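PDB 6JWY: 7,8-dihydro-6-hydroxymethylpterin pyrophosphokinase-dihydropteroate synthase from Plasmodium falciparum, which probably catalyses two folate-biosynthesis steps, transferring pyrophosphate from ATP to 6-hydroxymethyl-7,8-dihydropterin and condensing the product with 4-aminobenzoate. Local coordinates for residues L54-P59 with Y162-T167; H325-L330 with K355-M360. The protein carries 1 engineered substitution. All coordinates share one frame; numbering follows the deposited sequence.

Contact 1 (L54-P59 with Y162-T167). With PH2 (2-amino-6-hydroxymethyl-7,8-dihydro-3H-pteridin-4-one), chain D.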
loop_
_atom_site.group_PDB
_atom_site.type_symbol
_atom_site.label_atom_id
_atom_site.label_comp_id
_atom_site.label_asym_id
_atom_site.label_seq_id
_atom_site.Cartn_x
_atom_site.Cartn_y
_atom_site.Cartn_z
ATOM N N LEU A 54 25.791 5.169 0.864
ATOM C CA LEU A 54 26.056 5.461 2.252
ATOM C C LEU A 54 25.120 4.597 3.103
ATOM O O LEU A 54 23.937 4.431 2.774
ATOM C CB LEU A 54 25.751 6.949 2.384
ATOM C CG LEU A 54 26.336 7.688 3.581
ATOM C CD1 LEU A 54 27.710 7.150 3.937
ATOM C CD2 LEU A 54 26.400 9.176 3.261
ATOM N N TYR A 55 25.662 3.991 4.169
ATOM C CA TYR A 55 24.805 3.218 5.066
ATOM C C TYR A 55 24.963 3.619 6.534
ATOM O O TYR A 55 26.063 3.928 7.018
ATOM C CB TYR A 55 24.980 1.706 4.912
ATOM C CG TYR A 55 24.611 1.164 3.557
ATOM C CD1 TYR A 55 25.518 1.190 2.512
ATOM C CD2 TYR A 55 23.367 0.583 3.328
ATOM C CE1 TYR A 55 25.178 0.689 1.261
ATOM C CE2 TYR A 55 23.020 0.057 2.091
ATOM C CZ TYR A 55 23.926 0.120 1.039
ATOM O OH TYR A 55 23.607 -0.376 -0.210
ATOM N N GLU A 56 23.815 3.585 7.229
ATOM C CA GLU A 56 23.786 3.585 8.680
ATOM C C GLU A 56 23.800 2.136 9.161
ATOM O O GLU A 56 22.870 1.372 8.879
ATOM C CB GLU A 56 22.520 4.261 9.189
ATOM C CG GLU A 56 22.544 4.444 10.696
ATOM C CD GLU A 56 21.383 5.286 11.165
ATOM O OE1 GLU A 56 20.277 4.736 11.215
ATOM O OE2 GLU A 56 21.581 6.482 11.430
ATOM N N THR A 57 24.875 1.754 9.861
ATOM C CA THR A 57 25.004 0.345 10.206
ATOM C C THR A 57 25.134 0.127 11.711
ATOM O O THR A 57 25.704 0.951 12.430
ATOM C CB THR A 57 26.152 -0.311 9.438
ATOM O OG1 THR A 57 27.317 0.447 9.779
ATOM C CG2 THR A 57 25.913 -0.302 7.945
ATOM N N VAL A 58 24.568 -0.998 12.159
ATOM C CA VAL A 58 24.680 -1.484 13.526
ATOM C C VAL A 58 26.134 -1.870 13.764
ATOM O O VAL A 58 26.729 -2.571 12.949
ATOM C CB VAL A 58 23.723 -2.669 13.781
ATOM C CG1 VAL A 58 24.167 -3.570 14.926
ATOM C CG2 VAL A 58 22.302 -2.187 14.017
ATOM N N PRO A 59 26.754 -1.382 14.863
ATOM C CA PRO A 59 28.116 -1.776 15.223
ATOM C C PRO A 59 28.303 -3.287 15.247
ATOM O O PRO A 59 27.430 -4.019 15.720
ATOM C CB PRO A 59 28.253 -1.170 16.621
ATOM C CG PRO A 59 27.452 0.101 16.499
ATOM C CD PRO A 59 26.206 -0.366 15.778
ATOM N N TYR A 162 25.738 4.400 16.085
ATOM C CA TYR A 162 25.763 3.769 14.768
ATOM C C TYR A 162 27.000 4.165 13.964
ATOM O O TYR A 162 27.543 5.256 14.140
ATOM C CB TYR A 162 24.591 4.257 13.919
ATOM C CG TYR A 162 23.276 3.564 14.161
ATOM C CD1 TYR A 162 23.049 2.278 13.691
ATOM C CD2 TYR A 162 22.242 4.215 14.819
ATOM C CE1 TYR A 162 21.832 1.648 13.892
ATOM C CE2 TYR A 162 21.022 3.598 15.034
ATOM C CZ TYR A 162 20.819 2.309 14.573
ATOM O OH TYR A 162 19.608 1.709 14.786
ATOM N N PHE A 163 27.404 3.281 13.040
ATOM C CA PHE A 163 28.414 3.636 12.047
ATOM C C PHE A 163 27.756 4.209 10.790
ATOM O O PHE A 163 26.625 3.841 10.450
ATOM C CB PHE A 163 29.307 2.435 11.709
ATOM C CG PHE A 163 30.270 2.079 12.808
ATOM C CD1 PHE A 163 31.488 2.732 12.925
ATOM C CD2 PHE A 163 29.939 1.127 13.764
ATOM C CE1 PHE A 163 32.363 2.426 13.960
ATOM C CE2 PHE A 163 30.814 0.815 14.794
ATOM C CZ PHE A 163 32.025 1.465 14.887
ATOM N N TYR A 164 28.505 5.084 10.101
ATOM C CA TYR A 164 28.164 5.524 8.757
ATOM C C TYR A 164 29.236 5.054 7.787
ATOM O O TYR A 164 30.352 5.570 7.811
ATOM C CB TYR A 164 27.866 7.025 8.749
ATOM C CG TYR A 164 26.714 7.273 9.675
ATOM C CD1 TYR A 164 26.929 7.354 11.046
ATOM C CD2 TYR A 164 25.410 7.239 9.206
ATOM C CE1 TYR A 164 25.872 7.485 11.931
ATOM C CE2 TYR A 164 24.345 7.389 10.078
ATOM C CZ TYR A 164 24.579 7.499 11.441
ATOM O OH TYR A 164 23.529 7.616 12.296
ATOM N N ASN A 165 28.871 4.088 6.929
ATOM C CA ASN A 165 29.838 3.416 6.073
ATOM C C ASN A 165 29.679 3.767 4.595
ATOM O O ASN A 165 28.599 4.115 4.113
ATOM C CB ASN A 165 29.748 1.901 6.213
ATOM C CG ASN A 165 30.250 1.431 7.562
ATOM O OD1 ASN A 165 29.463 0.950 8.384
ATOM N ND2 ASN A 165 31.545 1.586 7.807
ATOM N N LEU A 166 30.781 3.552 3.870
ATOM C CA LEU A 166 30.880 3.811 2.445
ATOM C C LEU A 166 32.082 3.049 1.896
ATOM O O LEU A 166 33.132 3.064 2.531
ATOM C CB LEU A 166 31.111 5.321 2.312
ATOM C CG LEU A 166 31.361 5.806 0.892
ATOM C CD1 LEU A 166 30.283 5.252 -0.018
ATOM C CD2 LEU A 166 31.354 7.320 0.847
ATOM N N THR A 167 31.934 2.382 0.744
ATOM C CA THR A 167 33.120 1.858 0.070
ATOM C C THR A 167 33.374 2.590 -1.250
ATOM O O THR A 167 32.477 3.218 -1.811
ATOM C CB THR A 167 33.058 0.350 -0.215
ATOM O OG1 THR A 167 31.897 0.054 -0.987
ATOM C CG2 THR A 167 33.125 -0.513 1.023
HETATM N N1 PH2 D . 34.175 -0.380 12.537
HETATM C C2 PH2 D . 34.711 -0.986 13.607
HETATM C C3 PH2 D . 33.987 -1.959 14.484
HETATM N N4 PH2 D . 32.599 -2.174 14.102
HETATM N N5 PH2 D . 30.756 -1.814 12.678
HETATM C C6 PH2 D . 30.207 -1.219 11.621
HETATM N N6 PH2 D . 28.930 -1.453 11.293
HETATM N N7 PH2 D . 30.917 -0.346 10.835
HETATM C C8 PH2 D . 32.231 -0.041 11.100
HETATM O O8 PH2 D . 32.813 0.761 10.354
HETATM C C9 PH2 D . 32.828 -0.660 12.219
HETATM C C10 PH2 D . 32.053 -1.554 13.000
HETATM C C11 PH2 D . 36.143 -0.679 13.966
HETATM O O4 PH2 D . 36.595 0.561 13.453
#
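Thr57 and Asn165 meet across the strand pair by a hydrogen bond from Thr57 OG1 to Asn165 OD1, 2.6 Å long and close to head-on to the Asn165 carbonyl. The chi1 of 58° sets OG1 between the backbone N and carbonyl carbon of Thr57, where it also accepts the pterin's amino group, PH2 N6, at 2.9 Å. Asn165 presents its amide to the ring through two almost straight bonds. PH2 N7 gives its proton to Asn165 OD1 (178° at the hydrogen). Asn165 ND2 gives one to PH2 O8 at 3.0 Å. This donor-acceptor pattern matches the pyrimidinone edge of the substrate, and Val58 O takes N6 as well. Phe163 lies flat against the bicycle, with PH2 C9 3.4 Å above the centre of its ring, while Pro59 CB abuts the edge of that ring.

The second shell is the antiparallel ladder. Tyr55 with Asn165 and Thr57 with Phe163 are hydrogen-bonded pairs; Tyr55 N to Asn165 O measures 2.9 Å. In this register Tyr55, Thr57, Phe163 and Asn165 have their side chains on one face. Between them the non-hydrogen-bonded pair Glu56 and Tyr164 faces the other way. Glu56 CG makes a CH-pi contact over one face of the Tyr162 ring, and the carboxylate lies nearly parallel to the ring (12°) but displaced toward its rim. OE2 accepts a hydrogen bond from Tyr384 OH; Tyr164 OH also approaches it, too closely to be taken literally.

Strands 46-57 and 163-172 are the second and third of a ferredoxin-like beta-alpha-beta-beta-alpha-beta core, consistent with the HPPK family. Strand 373-376 flanks the first and strand 16-24 the second; helix 30-44 packs on Leu54, Tyr164 and Leu166, and helix 327-336 on Tyr55, Thr57 and Thr167.

Contact 2 (H325-L330 with K355-M360); sequences HRYSIL and KYVSRM. With PH2 (2-amino-6-hydroxymethyl-7,8-dihydro-3H-pteridin-4-one), chain D.
Tyr356 reaches from helix 349-362 to Tyr327 and Leu330 of helix 327-336; its CB already points at that segment. CG stands anti to the backbone N (chi1 -155°), which carries the ring over Tyr327, whose CA lies 4.2 Å above the ring plane, displaced toward the rim. Tyr356 CD1 meets Tyr327 CD1, and Tyr356 CE1 touches Tyr327 CB at 3.8 Å; the two ring planes are inclined by 38°. From the same side of the ring plane, Leu330 CD1 packs obliquely on Tyr356 CD2 at 3.8 Å, and CE2 comes toward the His325 carbonyl. Arg326, next along the chain, is the N-cap residue of helix 327-336, and its guanidinium lies over the pterin, with PH2 C3 3.3 Å above its plane. Arg326 also touches ATP, so this helix start forms part of the HPPK substrate site. At the tip, Tyr356 OH lies 3.3 Å from His325 O, near the edge of the ring, with Glu60 OE2 also within weak hydrogen-bonding range. The same carboxylate takes Tyr327 N and Ser328 N. Val357 CG2 packs against Tyr327 CE1 at 3.9 Å, while Tyr327 OH is hydrogen-bonded to Tyr353 OH.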
loop_
_atom_site.group_PDB
_atom_site.type_symbol
_atom_site.label_atom_id
_atom_site.label_comp_id
_atom_site.label_asym_id
_atom_site.label_seq_id
_atom_site.Cartn_x
_atom_site.Cartn_y
_atom_site.Cartn_z
ATOM N N HIS A 325 33.358 -10.960 7.343
ATOM C CA HIS A 325 32.798 -11.154 8.675
ATOM C C HIS A 325 31.838 -10.035 9.067
ATOM O O HIS A 325 31.055 -10.199 9.999
ATOM C CB HIS A 325 33.910 -11.246 9.737
ATOM C CG HIS A 325 34.742 -12.477 9.580
ATOM N ND1 HIS A 325 34.179 -13.742 9.507
ATOM C CD2 HIS A 325 36.073 -12.650 9.430
ATOM C CE1 HIS A 325 35.132 -14.634 9.318
ATOM N NE2 HIS A 325 36.304 -13.991 9.277
ATOM N N ARG A 326 31.911 -8.896 8.368
ATOM C CA ARG A 326 31.162 -7.717 8.770
ATOM C C ARG A 326 30.065 -7.410 7.755
ATOM O O ARG A 326 30.336 -7.147 6.590
ATOM C CB ARG A 326 32.125 -6.545 8.910
ATOM C CG ARG A 326 32.282 -6.087 10.341
ATOM C CD ARG A 326 33.241 -4.928 10.379
ATOM N NE ARG A 326 33.988 -5.005 11.623
ATOM C CZ ARG A 326 35.068 -4.292 11.884
ATOM N NH1 ARG A 326 35.529 -3.440 10.981
ATOM N NH2 ARG A 326 35.680 -4.434 13.044
ATOM N N TYR A 327 28.814 -7.431 8.204
ATOM C CA TYR A 327 27.706 -7.177 7.300
ATOM C C TYR A 327 27.911 -5.855 6.546
ATOM O O TYR A 327 27.776 -5.808 5.323
ATOM C CB TYR A 327 26.375 -7.163 8.058
ATOM C CG TYR A 327 25.198 -6.902 7.155
ATOM C CD1 TYR A 327 24.867 -7.799 6.148
ATOM C CD2 TYR A 327 24.432 -5.757 7.281
ATOM C CE1 TYR A 327 23.797 -7.576 5.297
ATOM C CE2 TYR A 327 23.345 -5.529 6.451
ATOM C CZ TYR A 327 23.034 -6.438 5.454
ATOM O OH TYR A 327 21.984 -6.233 4.607
ATOM N N SER A 328 28.212 -4.784 7.294
ATOM C CA SER A 328 28.230 -3.445 6.753
ATOM C C SER A 328 29.194 -3.388 5.569
ATOM O O SER A 328 28.948 -2.665 4.602
ATOM C CB SER A 328 28.593 -2.442 7.817
ATOM O OG SER A 328 29.962 -2.542 8.181
ATOM N N ILE A 329 30.267 -4.185 5.641
ATOM C CA ILE A 329 31.260 -4.219 4.579
ATOM C C ILE A 329 30.691 -4.952 3.373
ATOM O O ILE A 329 30.852 -4.480 2.258
ATOM C CB ILE A 329 32.597 -4.809 5.068
ATOM C CG1 ILE A 329 33.340 -3.812 5.967
ATOM C CG2 ILE A 329 33.448 -5.280 3.893
ATOM C CD1 ILE A 329 34.581 -4.375 6.619
ATOM N N LEU A 330 30.015 -6.089 3.578
ATOM C CA LEU A 330 29.488 -6.821 2.429
ATOM C C LEU A 330 28.360 -6.004 1.786
ATOM O O LEU A 330 28.178 -6.009 0.559
ATOM C CB LEU A 330 29.010 -8.216 2.853
ATOM C CG LEU A 330 30.102 -9.268 3.118
ATOM C CD1 LEU A 330 29.573 -10.408 3.975
ATOM C CD2 LEU A 330 30.725 -9.826 1.846
ATOM N N LYS A 355 23.987 -14.961 1.415
ATOM C CA LYS A 355 24.134 -16.004 2.412
ATOM C C LYS A 355 24.045 -15.360 3.785
ATOM O O LYS A 355 23.241 -15.785 4.604
ATOM C CB LYS A 355 25.390 -16.852 2.181
ATOM C CG LYS A 355 25.253 -17.875 1.057
ATOM C CD LYS A 355 26.489 -18.705 0.776
ATOM C CE LYS A 355 26.411 -19.457 -0.540
ATOM N NZ LYS A 355 25.969 -20.866 -0.380
ATOM N N TYR A 356 24.805 -14.284 3.992
ATOM C CA TYR A 356 24.794 -13.590 5.272
ATOM C C TYR A 356 23.374 -13.188 5.671
ATOM O O TYR A 356 23.002 -13.301 6.836
ATOM C CB TYR A 356 25.709 -12.371 5.206
ATOM C CG TYR A 356 26.252 -11.911 6.531
ATOM C CD1 TYR A 356 25.426 -11.333 7.488
ATOM C CD2 TYR A 356 27.606 -12.011 6.810
ATOM C CE1 TYR A 356 25.926 -10.889 8.702
ATOM C CE2 TYR A 356 28.122 -11.574 8.020
ATOM C CZ TYR A 356 27.282 -11.011 8.960
ATOM O OH TYR A 356 27.794 -10.559 10.137
ATOM N N VAL A 357 22.577 -12.719 4.705
ATOM C CA VAL A 357 21.235 -12.235 5.003
ATOM C C VAL A 357 20.335 -13.423 5.354
ATOM O O VAL A 357 19.489 -13.313 6.251
ATOM C CB VAL A 357 20.662 -11.378 3.851
ATOM C CG1 VAL A 357 19.232 -10.928 4.106
ATOM C CG2 VAL A 357 21.552 -10.179 3.547
ATOM N N SER A 358 20.528 -14.540 4.624
ATOM C CA SER A 358 19.848 -15.807 4.862
ATOM C C SER A 358 20.150 -16.345 6.261
ATOM O O SER A 358 19.218 -16.593 7.022
ATOM C CB SER A 358 20.197 -16.819 3.806
ATOM O OG SER A 358 19.752 -16.386 2.525
ATOM N N ARG A 359 21.444 -16.488 6.600
ATOM C CA ARG A 359 21.880 -17.088 7.855
ATOM C C ARG A 359 21.193 -16.425 9.041
ATOM O O ARG A 359 20.686 -17.106 9.925
ATOM C CB ARG A 359 23.404 -17.088 8.037
ATOM C CG ARG A 359 24.081 -18.256 7.336
ATOM C CD ARG A 359 25.599 -18.334 7.308
ATOM N NE ARG A 359 26.096 -18.717 5.983
ATOM C CZ ARG A 359 25.852 -19.865 5.341
ATOM N NH1 ARG A 359 25.098 -20.808 5.891
ATOM N NH2 ARG A 359 26.366 -20.062 4.138
ATOM N N MET A 360 21.165 -15.096 9.057
ATOM C CA MET A 360 20.674 -14.438 10.252
ATOM C C MET A 360 19.144 -14.478 10.314
ATOM O O MET A 360 18.550 -14.154 11.341
ATOM C CB MET A 360 21.222 -13.016 10.341
ATOM C CG MET A 360 22.702 -13.018 10.597
ATOM S SD MET A 360 23.077 -11.755 11.810
ATOM C CE MET A 360 24.763 -12.199 12.227
HETATM N N1 PH2 D . 34.175 -0.380 12.537
HETATM C C2 PH2 D . 34.711 -0.986 13.607
HETATM C C3 PH2 D . 33.987 -1.959 14.484
HETATM N N4 PH2 D . 32.599 -2.174 14.102
HETATM N N5 PH2 D . 30.756 -1.814 12.678
HETATM C C6 PH2 D . 30.207 -1.219 11.621
HETATM N N6 PH2 D . 28.930 -1.453 11.293
HETATM N N7 PH2 D . 30.917 -0.346 10.835
HETATM C C8 PH2 D . 32.231 -0.041 11.100
HETATM O O8 PH2 D . 32.813 0.761 10.354
HETATM C C9 PH2 D . 32.828 -0.660 12.219
HETATM C C10 PH2 D . 32.053 -1.554 13.000
HETATM C C11 PH2 D . 36.143 -0.679 13.966
HETATM O O4 PH2 D . 36.595 0.561 13.453
#

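Overall arrangement
From the N terminus, the chain first runs through strand 16-24 and helix 30-44, then opens contact 1 at 54-59 and closes it 103 residues later at 162-167, joining two neighbouring strands of the antiparallel HPPK sheet. Contact 2 opens later, at 325-330, and spans a shorter loop to 355-360, bringing two helices together. The contacts are therefore in series, neither nested nor crossed. Their centres are 14 Å apart, yet they touch: Thr57 CG2 lies 3.4 Å from Ser328 CB. Both also reach the same pterin, Phe163 and Arg326 covering its opposite faces, so the pterin lies sandwiched between the sheet and the helix start.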